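Local structure of inositol-1-monophosphatase (Nostoc sp., 5ZHH) at residues S66-E71 with G76-E81; I211-V216 with L238-G243. The protein probably hydrolyses inositol monophosphates to free inositol and inorganic phosphate, a reaction that depends on magnesium in this enzyme family. All blocks are in the same frame, centred on the assembly; numbering follows the deposited sequence.

Contact 1 of 2, residues S66-E71 with G76-E81; sequences SILAEE and GNQDNE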
# COMPACT_ATOMS: atom_id res chain seq x y z
N SER A 66 17.58 -26.95 -15.52
CA SER A 66 18.47 -26.07 -16.25
C SER A 66 17.91 -24.65 -16.25
O SER A 66 16.71 -24.43 -16.08
CB SER A 66 18.65 -26.55 -17.70
OG SER A 66 19.46 -27.71 -17.76
N ILE A 67 18.81 -23.68 -16.42
CA ILE A 67 18.48 -22.26 -16.36
C ILE A 67 18.86 -21.58 -17.67
O ILE A 67 19.93 -21.84 -18.23
CB ILE A 67 19.20 -21.56 -15.19
CG1 ILE A 67 18.92 -22.28 -13.87
CG2 ILE A 67 18.77 -20.10 -15.11
CD1 ILE A 67 17.47 -22.35 -13.50
N LEU A 68 17.96 -20.73 -18.17
CA LEU A 68 18.25 -19.81 -19.27
C LEU A 68 18.11 -18.37 -18.78
O LEU A 68 17.05 -17.99 -18.26
CB LEU A 68 17.33 -20.05 -20.47
CG LEU A 68 17.64 -19.16 -21.67
CD1 LEU A 68 19.01 -19.46 -22.25
CD2 LEU A 68 16.56 -19.32 -22.73
N ALA A 69 19.16 -17.56 -18.96
CA ALA A 69 19.10 -16.15 -18.60
C ALA A 69 20.09 -15.38 -19.46
O ALA A 69 21.06 -15.94 -19.98
CB ALA A 69 19.40 -15.93 -17.11
N GLU A 70 19.84 -14.08 -19.60
CA GLU A 70 20.69 -13.25 -20.46
C GLU A 70 22.10 -13.14 -19.90
O GLU A 70 23.08 -13.36 -20.62
CB GLU A 70 20.08 -11.86 -20.65
CG GLU A 70 20.92 -10.93 -21.51
CD GLU A 70 20.22 -9.62 -21.81
OE1 GLU A 70 19.35 -9.21 -21.00
OE2 GLU A 70 20.53 -9.00 -22.84
N GLU A 71 22.23 -12.78 -18.62
CA GLU A 71 23.55 -12.49 -18.06
C GLU A 71 24.31 -13.77 -17.71
O GLU A 71 25.41 -14.01 -18.21
CB GLU A 71 23.40 -11.60 -16.83
CG GLU A 71 24.74 -11.19 -16.23
CD GLU A 71 25.63 -10.48 -17.25
OE1 GLU A 71 25.13 -9.53 -17.92
OE2 GLU A 71 26.82 -10.91 -17.42
N GLY A 76 23.42 -25.71 -17.36
CA GLY A 76 22.96 -27.06 -17.61
C GLY A 76 22.57 -27.22 -19.07
O GLY A 76 22.50 -26.27 -19.85
N ASN A 77 22.34 -28.48 -19.45
CA ASN A 77 21.97 -28.77 -20.82
C ASN A 77 20.65 -28.10 -21.17
O ASN A 77 19.68 -28.17 -20.41
CB ASN A 77 21.89 -30.29 -21.05
CG ASN A 77 20.77 -30.94 -20.25
OD1 ASN A 77 20.55 -30.61 -19.09
ND2 ASN A 77 20.06 -31.88 -20.88
N GLN A 78 20.63 -27.40 -22.30
CA GLN A 78 19.46 -26.61 -22.66
C GLN A 78 18.34 -27.43 -23.27
O GLN A 78 17.26 -26.88 -23.50
CB GLN A 78 19.88 -25.48 -23.60
CG GLN A 78 20.84 -24.49 -22.96
CD GLN A 78 20.22 -23.73 -21.81
OE1 GLN A 78 19.34 -22.88 -22.01
NE2 GLN A 78 20.66 -24.02 -20.59
N ASP A 79 18.56 -28.72 -23.54
CA ASP A 79 17.50 -29.63 -23.94
C ASP A 79 16.89 -30.38 -22.76
O ASP A 79 16.11 -31.31 -22.97
CB ASP A 79 18.02 -30.63 -24.99
CG ASP A 79 19.32 -31.30 -24.56
OD1 ASP A 79 19.71 -31.16 -23.38
OD2 ASP A 79 19.94 -31.99 -25.41
N ASN A 80 17.26 -29.99 -21.54
CA ASN A 80 16.69 -30.57 -20.33
C ASN A 80 15.17 -30.50 -20.37
O ASN A 80 14.58 -29.57 -20.94
CB ASN A 80 17.22 -29.82 -19.10
CG ASN A 80 16.89 -30.50 -17.77
OD1 ASN A 80 15.78 -31.00 -17.56
ND2 ASN A 80 17.86 -30.50 -16.87
N GLU A 81 14.52 -31.49 -19.75
CA GLU A 81 13.07 -31.45 -19.62
C GLU A 81 12.62 -30.16 -18.93
O GLU A 81 11.60 -29.58 -19.30
CB GLU A 81 12.58 -32.67 -18.86
CG GLU A 81 11.09 -32.69 -18.61
CD GLU A 81 10.64 -33.90 -17.81
OE1 GLU A 81 11.50 -34.54 -17.16
OE2 GLU A 81 9.44 -34.21 -17.84

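Contact 2 of 2, residues I211-V216 with L238-G243; sequences ISPWDV and LKIATG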
# COMPACT_ATOMS: atom_id res chain seq x y z
N ILE A 211 12.04 -10.04 -29.31
CA ILE A 211 11.98 -10.38 -27.89
C ILE A 211 12.80 -11.64 -27.64
O ILE A 211 13.11 -12.41 -28.55
CB ILE A 211 10.53 -10.54 -27.37
CG1 ILE A 211 9.71 -11.49 -28.24
CG2 ILE A 211 9.86 -9.18 -27.31
CD1 ILE A 211 9.84 -12.97 -27.89
N SER A 212 13.12 -11.86 -26.37
CA SER A 212 13.91 -12.98 -25.89
C SER A 212 13.05 -13.92 -25.07
O SER A 212 12.01 -13.53 -24.54
CB SER A 212 15.09 -12.47 -25.05
OG SER A 212 15.95 -11.65 -25.83
N PRO A 213 13.46 -15.19 -24.93
CA PRO A 213 12.63 -16.14 -24.18
C PRO A 213 12.32 -15.71 -22.76
O PRO A 213 11.17 -15.81 -22.32
CB PRO A 213 13.46 -17.43 -24.21
CG PRO A 213 14.31 -17.30 -25.42
CD PRO A 213 14.64 -15.84 -25.54
N TRP A 214 13.31 -15.18 -22.05
CA TRP A 214 13.06 -14.79 -20.66
C TRP A 214 12.08 -13.63 -20.56
O TRP A 214 11.49 -13.43 -19.50
CB TRP A 214 14.38 -14.42 -19.97
CG TRP A 214 15.26 -13.57 -20.81
CD1 TRP A 214 15.22 -12.21 -20.93
CD2 TRP A 214 16.34 -14.02 -21.65
NE1 TRP A 214 16.20 -11.79 -21.80
CE2 TRP A 214 16.90 -12.88 -22.25
CE3 TRP A 214 16.87 -15.28 -21.94
CZ2 TRP A 214 17.97 -12.96 -23.14
CZ3 TRP A 214 17.93 -15.36 -22.82
CH2 TRP A 214 18.48 -14.20 -23.41
N ASP A 215 11.87 -12.89 -21.65
CA ASP A 215 10.87 -11.82 -21.65
C ASP A 215 9.44 -12.35 -21.66
O ASP A 215 8.53 -11.66 -21.20
CB ASP A 215 11.04 -10.88 -22.85
CG ASP A 215 12.35 -10.10 -22.85
OD1 ASP A 215 12.88 -9.78 -21.76
OD2 ASP A 215 12.82 -9.77 -23.96
N VAL A 216 9.21 -13.53 -22.23
CA VAL A 216 7.85 -13.92 -22.60
C VAL A 216 7.38 -15.23 -21.98
O VAL A 216 6.16 -15.45 -21.91
CB VAL A 216 7.68 -13.97 -24.13
CG1 VAL A 216 8.02 -12.61 -24.75
CG2 VAL A 216 8.54 -15.07 -24.74
N LEU A 238 3.29 -20.25 -31.94
CA LEU A 238 4.37 -19.41 -31.42
C LEU A 238 5.72 -20.08 -31.62
O LEU A 238 5.89 -21.27 -31.34
CB LEU A 238 4.14 -19.14 -29.94
CG LEU A 238 5.23 -18.35 -29.21
CD1 LEU A 238 5.25 -16.93 -29.73
CD2 LEU A 238 5.00 -18.37 -27.71
N LYS A 239 6.69 -19.31 -32.11
CA LYS A 239 8.08 -19.74 -32.26
C LYS A 239 8.94 -18.67 -31.58
O LYS A 239 9.34 -17.69 -32.21
CB LYS A 239 8.47 -19.93 -33.72
CG LYS A 239 7.66 -20.99 -34.46
CD LYS A 239 7.96 -22.38 -33.91
CE LYS A 239 7.13 -23.45 -34.59
NZ LYS A 239 6.74 -24.55 -33.66
N ILE A 240 9.23 -18.89 -30.30
CA ILE A 240 9.94 -17.90 -29.50
C ILE A 240 11.31 -17.61 -30.10
O ILE A 240 11.79 -16.47 -30.04
CB ILE A 240 10.03 -18.37 -28.04
CG1 ILE A 240 8.62 -18.48 -27.44
CG2 ILE A 240 10.87 -17.42 -27.21
CD1 ILE A 240 8.58 -19.08 -26.04
N ALA A 241 11.94 -18.61 -30.72
CA ALA A 241 13.27 -18.42 -31.30
C ALA A 241 13.26 -17.35 -32.39
O ALA A 241 14.30 -16.74 -32.66
CB ALA A 241 13.79 -19.74 -31.86
N THR A 242 12.12 -17.13 -33.04
CA THR A 242 12.02 -16.08 -34.04
C THR A 242 11.97 -14.68 -33.44
O THR A 242 12.14 -13.70 -34.17
CB THR A 242 10.79 -16.28 -34.92
OG1 THR A 242 9.60 -16.10 -34.13
CG2 THR A 242 10.79 -17.67 -35.54
N GLY A 243 11.73 -14.57 -32.13
CA GLY A 243 11.64 -13.29 -31.47
C GLY A 243 10.36 -12.53 -31.71
O GLY A 243 10.26 -11.37 -31.28
O HOH W 1 13.77 -15.09 -28.73

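Contact 1 of 2, residues S66-E71 with G76-E81
Ser-66 turns its hydroxyl into the loop 76-81 and donates from OG to Asn-77 O at 2.7 Å. OG lies anti to the carbonyl carbon of its own residue (chi1 -72°), which points it at Asn-77 O. Asn-80 N donates to Asn-77 O from the opposite face, closing a type I turn from Asn-77 to Asn-80. Asn-80 ND2 adds a weak bond to Ser-66 OG at 3.3 Å.

The loop joins edge strand 73-75 to strand 82-90 of the mixed sheet, passing the start of strand 66-69, which lies between them. Gln-78 makes the second link. Its NE2 donates to Ile-67 O at 3.3 Å and to Gly-76 O at 3.0 Å. Both acceptors lie near its amide plane, although NE2 stands above each carbonyl plane. These two bonds fix the rotation of the amide. Its OE1 rests 3.4 Å from Leu-68 CD1, and the two side chains cross at about a right angle. With an alanine here, Ile-67 O and Gly-76 O would probably lose their shared donor, and part of Leu-68 would be uncovered.

Leu-83 touches Ser-66, Leu-68 and Gln-78. Asn-80 is positioned from outside the contact: OD1 accepts from Tyr-82 N, and ND2 also bonds Gln-64 O. Ile-67 packs on Leu-55 and Ile-58 of helix 44-61.

Contact 2 of 2, residues I211-V216 with L238-G243
Ile-211 and Gly-243 join by a backbone bond between the approach to helix 213-225 and the turn before strand 245-248. Trp-214 and Asp-215 begin the Trp-Asp signature of the inositol monophosphatase family. Asp-215 OD1 lies close to carboxylate oxygens of Asp-87 and Asp-90. This clustering is consistent with the metal site known in relatives.

The polar links are made by the main chain. Ile-211 N donates to Gly-243 O at 3.0 Å, almost straight at 173° and on a lone pair. A water bridges two carbonyls, donating to Ile-211 O at 2.8 Å and to Ile-240 O at 2.7 Å. Gly-243 CA also makes a C-H...O contact with Ile-211 O. The backbone of Gly-243 is in the positive-phi region, which suits a residue without a side chain.

The apolar packing centres on Ile-240. Its CG2, anti to the backbone N, is 3.9 Å from Pro-213 CG. The same methyl meets Val-216 CG2 at 4.1 Å, the two side chains reaching toward each other tip to tip. Ile-245 of strand 245-248 also touches Ile-211 and Val-216. Ile-211 sets CG1 between its backbone N and carbonyl carbon (chi1 51°). This brings CG1 close to Gly-243 O, alongside the backbone bond.

Each segment is also braced internally. Ser-212 N donates to Asp-215 OD2 from above the carboxylate plane, and Asp-215 N returns a bond to Ser-212 O. Ser-212 CB sits over one face of the Trp-214 ring, offset toward its rim. Just before the 3-10 segment 240-242, Lys-239 O accepts from Thr-242 N at 3.0 Å.

How the contacts relate
Along the chain both segments of contact 1 come ahead of those of contact 2; their centres are about 14 Å apart. Contact 1 belongs to the edge of the larger mixed sheet. Contact 2 joins the start of helix 213-225 to the lead-in of strand 245-248, in the second sheet. The two touch directly. Trp-214 CZ2 packs on Glu-70 CB at 3.4 Å, and Pro-213 CB lies 3.9 Å from Leu-68 CD2. The start of helix 213-225 therefore meets strand 66-69 and the residues just after it. This packing brings Glu-70 and Asp-215, whose counterparts in relatives bind metal, onto neighbouring parts of the fold.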